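Local coordinates for STING-associated CdnE c-di-GMP synthase (Flavobacteriaceae, PDB 6WT8), which probably makes the cyclic dinucleotide c-di-GMP as a nucleotidyltransferase signalling to an associated STING receptor in bacterial CBASS immunity, at residues N65-A70 and P191-I195; A70-E74 and D86-Q90; L158-L163 and I221-K225; K180-I184 and I195-T199; L237-I242 and S324-C328. All blocks are in the same frame, centred on the assembly; numbering follows the deposited sequence.

Contact 1: N65-A70 and P191-I195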
# COMPACT_ATOMS: atom_id res chain seq x y z
N ASN A 65 4.50 -16.99 1.79
CA ASN A 65 3.54 -17.93 1.22
C ASN A 65 2.63 -17.24 0.21
O ASN A 65 2.32 -17.80 -0.84
CB ASN A 65 2.71 -18.60 2.31
CG ASN A 65 3.46 -19.72 2.97
OD1 ASN A 65 4.40 -20.27 2.39
ND2 ASN A 65 3.06 -20.07 4.17
N SER A 66 2.21 -16.00 0.51
CA SER A 66 1.36 -15.26 -0.42
C SER A 66 2.06 -15.05 -1.75
O SER A 66 1.47 -15.26 -2.81
CB SER A 66 0.98 -13.91 0.20
OG SER A 66 0.05 -13.24 -0.67
N LYS A 67 3.32 -14.66 -1.71
CA LYS A 67 4.03 -14.36 -2.94
C LYS A 67 4.32 -15.62 -3.73
O LYS A 67 4.27 -15.62 -4.98
CB LYS A 67 5.34 -13.61 -2.62
CG LYS A 67 5.14 -12.18 -2.03
CD LYS A 67 6.48 -11.58 -1.59
CE LYS A 67 6.23 -10.24 -0.92
NZ LYS A 67 7.60 -9.75 -0.43
N VAL A 68 4.64 -16.72 -3.04
CA VAL A 68 4.85 -18.00 -3.72
C VAL A 68 3.57 -18.47 -4.39
O VAL A 68 3.58 -18.90 -5.56
CB VAL A 68 5.35 -19.06 -2.73
CG1 VAL A 68 5.34 -20.49 -3.40
CG2 VAL A 68 6.75 -18.73 -2.26
N ALA A 69 2.44 -18.37 -3.67
CA ALA A 69 1.16 -18.76 -4.27
C ALA A 69 0.88 -17.95 -5.53
O ALA A 69 0.46 -18.49 -6.55
CB ALA A 69 0.01 -18.61 -3.27
N ALA A 70 1.09 -16.64 -5.46
CA ALA A 70 0.85 -15.80 -6.65
C ALA A 70 1.83 -16.15 -7.78
O ALA A 70 1.43 -16.16 -8.96
CB ALA A 70 0.98 -14.32 -6.28
N PRO A 191 1.39 -23.19 -1.66
CA PRO A 191 0.91 -23.08 -0.29
C PRO A 191 -0.54 -22.62 -0.28
O PRO A 191 -0.98 -22.09 -1.29
CB PRO A 191 1.83 -22.03 0.32
CG PRO A 191 2.25 -21.17 -0.83
CD PRO A 191 2.28 -22.09 -2.05
N GLU A 192 -1.28 -22.90 0.78
CA GLU A 192 -2.70 -22.61 0.84
C GLU A 192 -2.92 -21.11 1.06
O GLU A 192 -2.86 -20.63 2.20
CB GLU A 192 -3.35 -23.42 1.95
CG GLU A 192 -4.86 -23.35 1.96
CD GLU A 192 -5.46 -24.39 2.90
OE1 GLU A 192 -6.71 -24.49 2.96
OE2 GLU A 192 -4.69 -25.10 3.59
N ARG A 193 -3.20 -20.39 -0.04
CA ARG A 193 -3.47 -18.95 -0.02
C ARG A 193 -4.51 -18.64 -1.07
O ARG A 193 -4.56 -19.31 -2.09
CB ARG A 193 -2.24 -18.08 -0.33
CG ARG A 193 -1.01 -18.32 0.60
CD ARG A 193 -1.23 -17.89 2.05
NE ARG A 193 -1.41 -16.43 2.18
CZ ARG A 193 -1.47 -15.77 3.33
NH1 ARG A 193 -1.23 -16.37 4.48
NH2 ARG A 193 -1.76 -14.48 3.29
N ASP A 194 -5.30 -17.57 -0.84
CA ASP A 194 -6.30 -17.14 -1.82
C ASP A 194 -5.78 -15.90 -2.52
O ASP A 194 -5.49 -14.88 -1.89
CB ASP A 194 -7.64 -16.85 -1.16
CG ASP A 194 -8.16 -18.04 -0.36
OD1 ASP A 194 -8.01 -19.18 -0.82
OD2 ASP A 194 -8.67 -17.83 0.75
N ILE A 195 -5.64 -15.97 -3.85
CA ILE A 195 -5.03 -14.90 -4.62
C ILE A 195 -6.05 -14.30 -5.57
O ILE A 195 -6.69 -15.03 -6.34
CB ILE A 195 -3.83 -15.43 -5.41
CG1 ILE A 195 -2.79 -16.07 -4.48
CG2 ILE A 195 -3.20 -14.36 -6.28
CD1 ILE A 195 -2.19 -15.12 -3.42
O HOH W 1 0.18 -19.06 5.05
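Helix 65-70 lies across strand 192-195 with their axes 8.0 Å apart at closest and crossing at -67°. The backbones come nearest at Ala69 and Pro191, where the CA atoms are 5.9 Å apart, and at Ser66 and Arg193, 6.1 Å between CA atoms. Strand alternation does the rest: Pro191, Arg193 and Ile195 point toward the helix, whereas Glu192 and Asp194 point away. Small helix residues make so close an approach possible. Ala69 CB lies 3.7 Å from Arg193 CB and 4.0 Å from Ile195 CG1, with Pro191 CG 4.2 Å from the same methyl. Pro191, entered through a cis peptide bond, tucks its ring under the helix, its CG 3.4 Å from Asn65 O and its CD 3.7 Å from Val68 CG1. Further along, Ala70 CB meets Ile195 CG2 at 4.2 Å. Polar links are indirect. One water accepts from Asn65 ND2 (3.2 Å) and Arg193 NH1 (3.1 Å), and Asp104 takes a salt bridge from Arg193 and a hydrogen bond with Ser66. The result is a helix laid obliquely over the turn end of a beta hairpin, at the start of strand 192-204, part of the alpha/beta core that CD-NTases share with other nucleotidyltransferases.

Contact 2: A70-E74 and D86-Q90; sequences ANKVE and DFERQ
Glu74 lays its aliphatic stem over the ring of Phe87, with CG 3.9 Å from the ring centroid and 21° off the ring normal, a CH-pi contact. Its chi1 and chi2 are both t, an extended chain that carries OE1 to within 3.4 Å of Phe87 CB; Phe87 itself is m, with chi2 at -79°. Behind these side chains, helix 70-74 runs nearly antiparallel to strand 86-90, at 160°, with the axes 10.4 Å apart at closest. In register, Glu74 faces Phe87 (CA to CA 7.3 Å) and Ala70 faces Arg89 (8.6 Å). This helix-on-strand layer belongs to the nucleotidyltransferase core, where strand 85-90 is also hydrogen-bonded to strand 106-112. The wide gap is filled by the long side chains of Glu74 and Arg89. With chi1 and chi2 m, chi3 t and chi4 at -92°, Arg89 forms a salt bridge with Glu74, NH2 to OE1 2.8 Å and NH1 to OE1 3.0 Å. Arg89 NH2 also donates to Asn71 OD1 at 2.8 Å, and NH1 turns back to Glu88 O at 3.0 Å. Ala70 CB approaches Arg89 NE to 3.7 Å. A water accepts from Arg89 NE at 2.8 Å and donates to Asn71 OD1 at 3.1 Å.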
# COMPACT_ATOMS: atom_id res chain seq x y z
N ALA A 70 1.09 -16.64 -5.46
CA ALA A 70 0.85 -15.80 -6.65
C ALA A 70 1.83 -16.15 -7.78
O ALA A 70 1.43 -16.16 -8.96
CB ALA A 70 0.98 -14.32 -6.28
N ASN A 71 3.07 -16.52 -7.44
CA ASN A 71 4.00 -16.96 -8.49
C ASN A 71 3.50 -18.24 -9.18
O ASN A 71 3.67 -18.41 -10.41
CB ASN A 71 5.39 -17.24 -7.92
CG ASN A 71 6.14 -15.96 -7.53
OD1 ASN A 71 5.78 -14.86 -7.92
ND2 ASN A 71 7.22 -16.11 -6.74
N LYS A 72 2.93 -19.18 -8.41
CA LYS A 72 2.39 -20.40 -9.01
C LYS A 72 1.25 -20.08 -9.96
O LYS A 72 1.17 -20.64 -11.07
CB LYS A 72 1.93 -21.38 -7.94
CG LYS A 72 3.12 -21.87 -7.15
CD LYS A 72 2.74 -22.99 -6.23
CE LYS A 72 4.02 -23.55 -5.57
NZ LYS A 72 3.74 -24.83 -4.82
N VAL A 73 0.34 -19.18 -9.55
CA VAL A 73 -0.74 -18.74 -10.45
C VAL A 73 -0.16 -18.11 -11.72
O VAL A 73 -0.63 -18.39 -12.85
CB VAL A 73 -1.67 -17.76 -9.72
CG1 VAL A 73 -2.77 -17.25 -10.63
CG2 VAL A 73 -2.33 -18.48 -8.54
N GLU A 74 0.81 -17.20 -11.55
CA GLU A 74 1.43 -16.55 -12.71
C GLU A 74 1.96 -17.56 -13.71
O GLU A 74 1.78 -17.35 -14.92
CB GLU A 74 2.59 -15.63 -12.23
CG GLU A 74 3.24 -14.97 -13.43
CD GLU A 74 4.37 -14.01 -13.08
OE1 GLU A 74 4.24 -13.21 -12.14
OE2 GLU A 74 5.41 -14.02 -13.80
N ASP A 86 2.00 -8.42 -19.43
CA ASP A 86 3.00 -8.38 -18.36
C ASP A 86 2.39 -8.77 -17.03
O ASP A 86 1.20 -8.56 -16.78
CB ASP A 86 3.55 -6.98 -18.19
CG ASP A 86 4.32 -6.47 -19.41
OD1 ASP A 86 4.85 -7.26 -20.24
OD2 ASP A 86 4.48 -5.22 -19.48
N PHE A 87 3.21 -9.29 -16.14
CA PHE A 87 2.74 -9.66 -14.81
C PHE A 87 3.39 -8.79 -13.77
O PHE A 87 4.62 -8.65 -13.74
CB PHE A 87 3.03 -11.12 -14.50
CG PHE A 87 2.29 -12.08 -15.41
CD1 PHE A 87 0.94 -12.34 -15.14
CD2 PHE A 87 2.90 -12.68 -16.53
CE1 PHE A 87 0.21 -13.17 -15.97
CE2 PHE A 87 2.16 -13.50 -17.35
CZ PHE A 87 0.82 -13.72 -17.07
N GLU A 88 2.57 -8.30 -12.85
CA GLU A 88 3.04 -7.49 -11.74
C GLU A 88 2.25 -7.86 -10.49
O GLU A 88 1.50 -8.84 -10.46
CB GLU A 88 2.87 -6.00 -12.06
CG GLU A 88 3.68 -5.50 -13.28
CD GLU A 88 5.20 -5.55 -13.08
OE1 GLU A 88 5.72 -5.66 -11.94
OE2 GLU A 88 5.88 -5.48 -14.13
N ARG A 89 2.50 -7.13 -9.38
CA ARG A 89 1.82 -7.38 -8.12
C ARG A 89 1.38 -6.07 -7.51
O ARG A 89 2.00 -5.03 -7.73
CB ARG A 89 2.77 -8.06 -7.10
CG ARG A 89 3.36 -9.41 -7.53
CD ARG A 89 2.28 -10.47 -7.65
NE ARG A 89 2.97 -11.74 -7.95
CZ ARG A 89 3.20 -12.19 -9.20
NH1 ARG A 89 2.74 -11.51 -10.24
NH2 ARG A 89 3.89 -13.33 -9.40
N GLN A 90 0.33 -6.11 -6.69
CA GLN A 90 -0.07 -4.90 -5.97
C GLN A 90 -0.58 -5.29 -4.61
O GLN A 90 -0.82 -6.47 -4.31
CB GLN A 90 -1.16 -4.09 -6.67
CG GLN A 90 -2.50 -4.85 -6.88
CD GLN A 90 -3.60 -4.01 -7.47
OE1 GLN A 90 -3.36 -2.98 -8.11
NE2 GLN A 90 -4.84 -4.44 -7.24
O HOH W 2 4.36 -12.97 -5.91

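Contact 3: L158-L163 and I221-K225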
# COMPACT_ATOMS: atom_id res chain seq x y z
N LEU A 158 -8.80 -7.28 -23.49
CA LEU A 158 -9.02 -7.41 -22.04
C LEU A 158 -10.08 -8.46 -21.75
O LEU A 158 -9.90 -9.31 -20.86
CB LEU A 158 -9.39 -6.06 -21.43
CG LEU A 158 -8.20 -5.10 -21.36
CD1 LEU A 158 -8.64 -3.67 -21.14
CD2 LEU A 158 -7.19 -5.53 -20.26
N LYS A 159 -11.23 -8.39 -22.45
CA LYS A 159 -12.26 -9.41 -22.26
C LYS A 159 -11.71 -10.80 -22.55
O LYS A 159 -11.93 -11.74 -21.79
CB LYS A 159 -13.46 -9.06 -23.16
CG LYS A 159 -14.60 -10.03 -22.99
CD LYS A 159 -15.78 -9.54 -23.80
CE LYS A 159 -16.92 -10.55 -23.63
NZ LYS A 159 -18.07 -10.29 -24.57
N TYR A 160 -10.94 -10.93 -23.63
CA TYR A 160 -10.33 -12.21 -23.98
C TYR A 160 -9.43 -12.72 -22.87
O TYR A 160 -9.51 -13.90 -22.48
CB TYR A 160 -9.56 -12.02 -25.28
CG TYR A 160 -8.74 -13.18 -25.69
CD1 TYR A 160 -9.30 -14.41 -25.98
CD2 TYR A 160 -7.35 -13.03 -25.81
CE1 TYR A 160 -8.52 -15.47 -26.36
CE2 TYR A 160 -6.57 -14.07 -26.20
CZ TYR A 160 -7.13 -15.29 -26.47
OH TYR A 160 -6.33 -16.33 -26.86
N VAL A 161 -8.52 -11.86 -22.39
CA VAL A 161 -7.61 -12.30 -21.33
C VAL A 161 -8.38 -12.66 -20.06
O VAL A 161 -8.11 -13.69 -19.43
CB VAL A 161 -6.55 -11.22 -21.08
CG1 VAL A 161 -5.79 -11.51 -19.79
CG2 VAL A 161 -5.56 -11.18 -22.24
N ARG A 162 -9.40 -11.87 -19.71
CA ARG A 162 -10.22 -12.23 -18.54
C ARG A 162 -10.86 -13.61 -18.69
O ARG A 162 -10.80 -14.43 -17.78
CB ARG A 162 -11.27 -11.16 -18.30
CG ARG A 162 -12.40 -11.56 -17.26
CD ARG A 162 -11.84 -11.73 -15.85
NE ARG A 162 -12.85 -12.36 -14.99
CZ ARG A 162 -13.39 -11.85 -13.88
NH1 ARG A 162 -13.01 -10.65 -13.44
NH2 ARG A 162 -14.28 -12.56 -13.21
N LEU A 163 -11.50 -13.86 -19.83
CA LEU A 163 -12.21 -15.13 -20.00
C LEU A 163 -11.25 -16.30 -20.15
O LEU A 163 -11.49 -17.39 -19.61
CB LEU A 163 -13.19 -15.06 -21.20
CG LEU A 163 -14.31 -14.02 -21.01
CD1 LEU A 163 -15.16 -13.97 -22.27
CD2 LEU A 163 -15.18 -14.39 -19.83
N ILE A 221 -8.01 -1.06 -14.68
CA ILE A 221 -8.49 -2.42 -14.45
C ILE A 221 -9.76 -2.69 -15.24
O ILE A 221 -10.71 -1.90 -15.23
CB ILE A 221 -8.73 -2.62 -12.95
CG1 ILE A 221 -7.35 -2.59 -12.27
CG2 ILE A 221 -9.37 -3.97 -12.63
CD1 ILE A 221 -7.42 -2.51 -10.71
N TYR A 222 -9.82 -3.87 -15.87
CA TYR A 222 -11.00 -4.29 -16.63
C TYR A 222 -12.12 -4.82 -15.72
O TYR A 222 -11.89 -5.70 -14.90
CB TYR A 222 -10.60 -5.38 -17.62
CG TYR A 222 -11.78 -5.86 -18.47
CD1 TYR A 222 -12.36 -5.02 -19.38
CD2 TYR A 222 -12.29 -7.13 -18.32
CE1 TYR A 222 -13.45 -5.43 -20.18
CE2 TYR A 222 -13.36 -7.56 -19.11
CZ TYR A 222 -13.95 -6.68 -20.01
OH TYR A 222 -15.01 -7.12 -20.80
N ASN A 223 -13.32 -4.29 -15.89
CA ASN A 223 -14.50 -4.73 -15.18
C ASN A 223 -15.32 -5.64 -16.08
O ASN A 223 -15.79 -5.22 -17.13
CB ASN A 223 -15.34 -3.51 -14.78
CG ASN A 223 -16.60 -3.91 -13.98
OD1 ASN A 223 -17.36 -4.76 -14.39
ND2 ASN A 223 -16.77 -3.28 -12.81
N LYS A 224 -15.47 -6.91 -15.68
CA LYS A 224 -16.11 -7.90 -16.55
C LYS A 224 -17.60 -7.65 -16.74
O LYS A 224 -18.13 -7.93 -17.81
CB LYS A 224 -15.91 -9.29 -15.93
CG LYS A 224 -16.62 -10.41 -16.63
CD LYS A 224 -16.46 -11.71 -15.88
CE LYS A 224 -17.11 -12.88 -16.62
NZ LYS A 224 -17.20 -13.99 -15.63
N LYS A 225 -18.23 -7.09 -15.73
CA LYS A 225 -19.68 -6.87 -15.76
C LYS A 225 -20.03 -5.70 -16.67
O LYS A 225 -20.96 -5.79 -17.48
CB LYS A 225 -20.20 -6.63 -14.34
CG LYS A 225 -21.68 -6.98 -14.18
CD LYS A 225 -22.26 -6.54 -12.82
CE LYS A 225 -21.53 -7.16 -11.62
NZ LYS A 225 -21.50 -8.65 -11.55
O HOH W 3 -12.15 -8.50 -14.96
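Tyr222 is the centre of this contact, its ring pressed against the first turn of helix segment 158-163. Leu158 CB sits over the ring face, 4.1 Å from the centroid and 27° off the normal, a CH-pi contact, while Lys159 CB comes within 3.4 Å of Tyr222 OH and Arg162 CB within 4.2 Å of Tyr222 CD2. One turn on along the helix, Lys224 and Arg162 run alongside each other. Lys224 CD packs over the guanidinium face, 3.6 Å from Arg162 NH2, and Lys224 CE reaches Leu163 CD2 at 4.0 Å. A water ties the two segments by accepting from Arg162 NH1 and donating to Tyr222 O, both at 2.8 Å. The loop thereby seats on helix 154-172 just after strand 218-221 ends. Arg162 NH2 and Lys224 NZ are only 4.1 Å apart, a pairing of like charges that would be costly alone. Glu166 forms salt bridges with both, and the carbonyls of Ile178 and Lys180 accept from Lys224 and Arg162 respectively, consistent with the two charges being offset where the side chains pack.

Contact 4: K180-I184 and I195-T199; sequences KENSI and IDVVT
Two donors converge on one carboxylate oxygen: Lys180 NZ forms a salt bridge with Asp196 OD1 at 2.8 Å, and Ser183 OG donates to the same OD1 at 2.7 Å. Lys180 reaches it with an m, t, m, t chain, Ser183 is p, and Asp196 has chi1 at -86°. Between Lys180 and Ser183 the backbone turns through Glu181 (phi/psi -71/-44) and Asn182 (-111/1), then extends at Ser183 (-158/167) into strand 184-189. There Ile184 and Val197 form an antiparallel hydrogen-bonded pair, CA to CA 5.0 Å, with Ile184 N to Val197 O 2.9 Å and Val197 N to Ile184 O 2.8 Å. CA-H...O contacts flank it, Ser183 CA to Val197 O at 3.2 Å and Asp196 CA to Ile184 O at 3.4 Å. Before the pair, where the chains diverge, a water donates to Asn182 O at 2.7 Å and accepts from Thr199 N at 2.9 Å. Ile184 and Val197 project from the same face of the sheet, CB to CB 4.2 Å, Ile184 against helix 154-172 and Val197 against helix 60-81. This is the entry to a beta hairpin in the central mixed sheet, whose second strand, 192-204, is also bonded to strand 106-112. Lys180 makes a cation-pi contact with Tyr185 as well. Asp196 thus gathers the incoming loop electrostatically, while main-chain bonds fix the register and apolar side chains face the helices.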
# COMPACT_ATOMS: atom_id res chain seq x y z
N LYS A 180 -16.74 -12.29 -9.73
CA LYS A 180 -16.48 -10.91 -9.30
C LYS A 180 -16.14 -10.05 -10.50
O LYS A 180 -15.59 -10.53 -11.49
CB LYS A 180 -15.35 -10.82 -8.27
CG LYS A 180 -15.56 -11.71 -7.04
CD LYS A 180 -14.70 -11.24 -5.86
CE LYS A 180 -13.23 -11.53 -6.02
NZ LYS A 180 -12.45 -11.26 -4.76
N GLU A 181 -16.47 -8.75 -10.39
CA GLU A 181 -16.38 -7.85 -11.54
C GLU A 181 -14.93 -7.59 -11.90
O GLU A 181 -14.59 -7.51 -13.09
CB GLU A 181 -17.01 -6.50 -11.25
CG GLU A 181 -18.41 -6.42 -10.78
CD GLU A 181 -18.74 -4.98 -10.52
OE1 GLU A 181 -18.06 -4.36 -9.66
OE2 GLU A 181 -19.60 -4.44 -11.24
N ASN A 182 -14.10 -7.33 -10.89
CA ASN A 182 -12.78 -6.76 -11.12
C ASN A 182 -11.65 -7.74 -10.83
O ASN A 182 -10.49 -7.37 -10.99
CB ASN A 182 -12.61 -5.49 -10.27
CG ASN A 182 -13.44 -4.33 -10.77
OD1 ASN A 182 -13.50 -4.03 -11.97
ND2 ASN A 182 -14.11 -3.66 -9.84
N SER A 183 -11.94 -8.97 -10.43
CA SER A 183 -10.84 -9.94 -10.28
C SER A 183 -11.41 -11.35 -10.37
O SER A 183 -12.62 -11.58 -10.23
CB SER A 183 -10.05 -9.76 -8.95
OG SER A 183 -10.94 -10.07 -7.86
N ILE A 184 -10.49 -12.30 -10.52
CA ILE A 184 -10.74 -13.74 -10.37
C ILE A 184 -10.12 -14.19 -9.05
O ILE A 184 -8.96 -13.88 -8.80
CB ILE A 184 -10.14 -14.52 -11.54
CG1 ILE A 184 -10.79 -14.10 -12.88
CG2 ILE A 184 -10.38 -16.06 -11.34
CD1 ILE A 184 -9.89 -14.53 -14.09
N ILE A 195 -5.64 -15.97 -3.85
CA ILE A 195 -5.03 -14.90 -4.62
C ILE A 195 -6.05 -14.30 -5.57
O ILE A 195 -6.69 -15.03 -6.34
CB ILE A 195 -3.83 -15.43 -5.41
CG1 ILE A 195 -2.79 -16.07 -4.48
CG2 ILE A 195 -3.20 -14.36 -6.28
CD1 ILE A 195 -2.19 -15.12 -3.42
N ASP A 196 -6.18 -12.97 -5.56
CA ASP A 196 -6.98 -12.28 -6.57
C ASP A 196 -6.14 -11.98 -7.80
O ASP A 196 -5.01 -11.52 -7.69
CB ASP A 196 -7.54 -10.95 -6.03
CG ASP A 196 -8.84 -11.11 -5.28
OD1 ASP A 196 -9.88 -11.53 -5.86
OD2 ASP A 196 -8.81 -10.80 -4.07
N VAL A 197 -6.71 -12.24 -8.98
CA VAL A 197 -6.08 -12.01 -10.28
C VAL A 197 -6.81 -10.86 -10.95
O VAL A 197 -8.00 -10.97 -11.25
CB VAL A 197 -6.16 -13.28 -11.14
CG1 VAL A 197 -5.70 -13.02 -12.54
CG2 VAL A 197 -5.33 -14.41 -10.50
N VAL A 198 -6.08 -9.76 -11.17
CA VAL A 198 -6.60 -8.52 -11.74
C VAL A 198 -6.12 -8.44 -13.18
O VAL A 198 -4.95 -8.72 -13.45
CB VAL A 198 -6.07 -7.35 -10.90
CG1 VAL A 198 -6.57 -6.03 -11.40
CG2 VAL A 198 -6.52 -7.59 -9.44
N THR A 199 -7.02 -8.05 -14.09
CA THR A 199 -6.71 -7.87 -15.51
C THR A 199 -6.85 -6.39 -15.84
O THR A 199 -7.88 -5.79 -15.52
CB THR A 199 -7.63 -8.73 -16.36
OG1 THR A 199 -7.57 -10.09 -15.91
CG2 THR A 199 -7.32 -8.62 -17.85
O HOH W 4 -9.84 -7.45 -13.63

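Contact 5: L237-I242 and S324-C328; sequences LSIERI and SVDGC
An arginine from one helix ends on a main-chain carbonyl in the middle of a tight turn: Arg241, nearly fully extended (m, t, t), donates from NH1 to Val325 O at 2.8 Å and 166°. The turn, in the loop between helices 316-320 and 336-360, packs on helix 235-248. It is a type I beta turn from Ser324 to Gly327, closed by Gly327 N to Ser324 O at 2.9 Å, and it overlaps an Asx turn in which Asp326 OD1 accepts from Cys328 N at 3.0 Å. Ser324 OG donates to that same OD1 at 2.7 Å. Val325 (-60/-38) and Asp326 (-78/-2) occupy the central turn positions, and Gly327 follows with phi 79°. Ser238 is nearest Asp326, with CA atoms 5.4 Å apart. Val325 CG1 packs 3.6 Å from Arg241 CB and 4.2 Å from Ile242 CG1, while Leu237 CD2 approaches Asp326 O at 3.6 Å. Tyr286 of helix 278-287 touches both Arg241 and Val325. One water accepts from Asp326 N at 2.9 Å and lies 3.0 Å from Ser238 OG, in hydrogen-bonding contact.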
# COMPACT_ATOMS: atom_id res chain seq x y z
N LEU A 237 3.51 2.88 -7.92
CA LEU A 237 4.13 4.11 -7.46
C LEU A 237 4.06 4.21 -5.95
O LEU A 237 5.04 4.62 -5.30
CB LEU A 237 3.41 5.30 -8.13
CG LEU A 237 4.08 6.65 -7.97
CD1 LEU A 237 5.56 6.61 -8.42
CD2 LEU A 237 3.31 7.70 -8.73
N SER A 238 2.91 3.85 -5.37
CA SER A 238 2.83 3.76 -3.91
C SER A 238 3.82 2.78 -3.36
O SER A 238 4.52 3.07 -2.35
CB SER A 238 1.41 3.38 -3.50
OG SER A 238 0.58 4.47 -3.76
N ILE A 239 3.93 1.60 -3.97
CA ILE A 239 4.86 0.59 -3.48
C ILE A 239 6.28 1.13 -3.51
O ILE A 239 7.02 1.05 -2.53
CB ILE A 239 4.74 -0.72 -4.30
CG1 ILE A 239 3.43 -1.40 -3.96
CG2 ILE A 239 5.95 -1.61 -4.08
CD1 ILE A 239 3.01 -2.42 -5.03
N GLU A 240 6.71 1.66 -4.67
CA GLU A 240 8.07 2.13 -4.78
C GLU A 240 8.34 3.24 -3.80
O GLU A 240 9.40 3.25 -3.15
CB GLU A 240 8.34 2.57 -6.22
CG GLU A 240 9.80 3.02 -6.47
CD GLU A 240 10.80 1.86 -6.48
OE1 GLU A 240 12.02 2.16 -6.54
OE2 GLU A 240 10.39 0.69 -6.43
N ARG A 241 7.42 4.20 -3.67
CA ARG A 241 7.72 5.36 -2.84
C ARG A 241 7.77 4.99 -1.35
O ARG A 241 8.62 5.52 -0.63
CB ARG A 241 6.71 6.48 -3.11
CG ARG A 241 7.00 7.23 -4.42
CD ARG A 241 5.89 8.29 -4.64
NE ARG A 241 6.32 9.04 -5.84
CZ ARG A 241 5.58 10.00 -6.42
NH1 ARG A 241 4.37 10.34 -5.95
NH2 ARG A 241 6.09 10.63 -7.49
N ILE A 242 6.84 4.13 -0.89
CA ILE A 242 6.89 3.68 0.50
C ILE A 242 8.18 2.91 0.76
O ILE A 242 8.86 3.11 1.79
CB ILE A 242 5.64 2.88 0.85
CG1 ILE A 242 4.47 3.88 0.92
CG2 ILE A 242 5.81 2.15 2.17
CD1 ILE A 242 3.10 3.11 0.87
N SER A 324 -1.75 12.23 -1.41
CA SER A 324 -1.56 10.78 -1.37
C SER A 324 -0.13 10.43 -1.77
O SER A 324 0.56 11.25 -2.39
CB SER A 324 -2.56 10.14 -2.33
OG SER A 324 -2.45 10.71 -3.63
N VAL A 325 0.29 9.20 -1.44
CA VAL A 325 1.68 8.82 -1.76
C VAL A 325 1.91 8.92 -3.25
O VAL A 325 2.99 9.35 -3.69
CB VAL A 325 1.99 7.41 -1.25
CG1 VAL A 325 3.41 6.91 -1.76
CG2 VAL A 325 1.90 7.41 0.26
N ASP A 326 0.91 8.55 -4.07
CA ASP A 326 1.10 8.60 -5.52
C ASP A 326 0.99 10.02 -6.09
O ASP A 326 1.16 10.22 -7.30
CB ASP A 326 0.14 7.63 -6.23
CG ASP A 326 -1.33 8.01 -6.06
OD1 ASP A 326 -1.63 9.17 -5.69
OD2 ASP A 326 -2.21 7.13 -6.30
N GLY A 327 0.70 11.01 -5.25
CA GLY A 327 0.69 12.41 -5.68
C GLY A 327 -0.53 12.84 -6.43
O GLY A 327 -0.59 13.99 -6.89
N CYS A 328 -1.54 12.00 -6.54
CA CYS A 328 -2.67 12.30 -7.41
C CYS A 328 -3.92 12.84 -6.70
O CYS A 328 -4.86 13.30 -7.39
CB CYS A 328 -3.05 11.05 -8.21
SG CYS A 328 -1.77 10.54 -9.40
O HOH W 5 -1.24 6.81 -3.19

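Four of the five contacts gather around the mixed sheet, illustrating how a nucleotidyltransferase core is stitched from both near and distant parts of the sequence. Contacts 1 and 2 share helix 60-81 and Ala70, their centres 10 Å apart. Contacts 1 and 4 share Ile195 on strand 192-204. The centres of contacts 3 and 4 are about 9 Å apart, and probable backbone hydrogen bonds, Tyr222 to Thr199 and Lys224 to Glu181, join them. Contacts 1 and 3 cross along the chain, so the helices and strands they join are interleaved in sequence. Contact 5 comes last in sequence, centred 20 to 26 Å from the others; it joins helix 235-248 to a later loop among the C-terminal helices, and its Ile239 packs on strand 85-90 of contact 2.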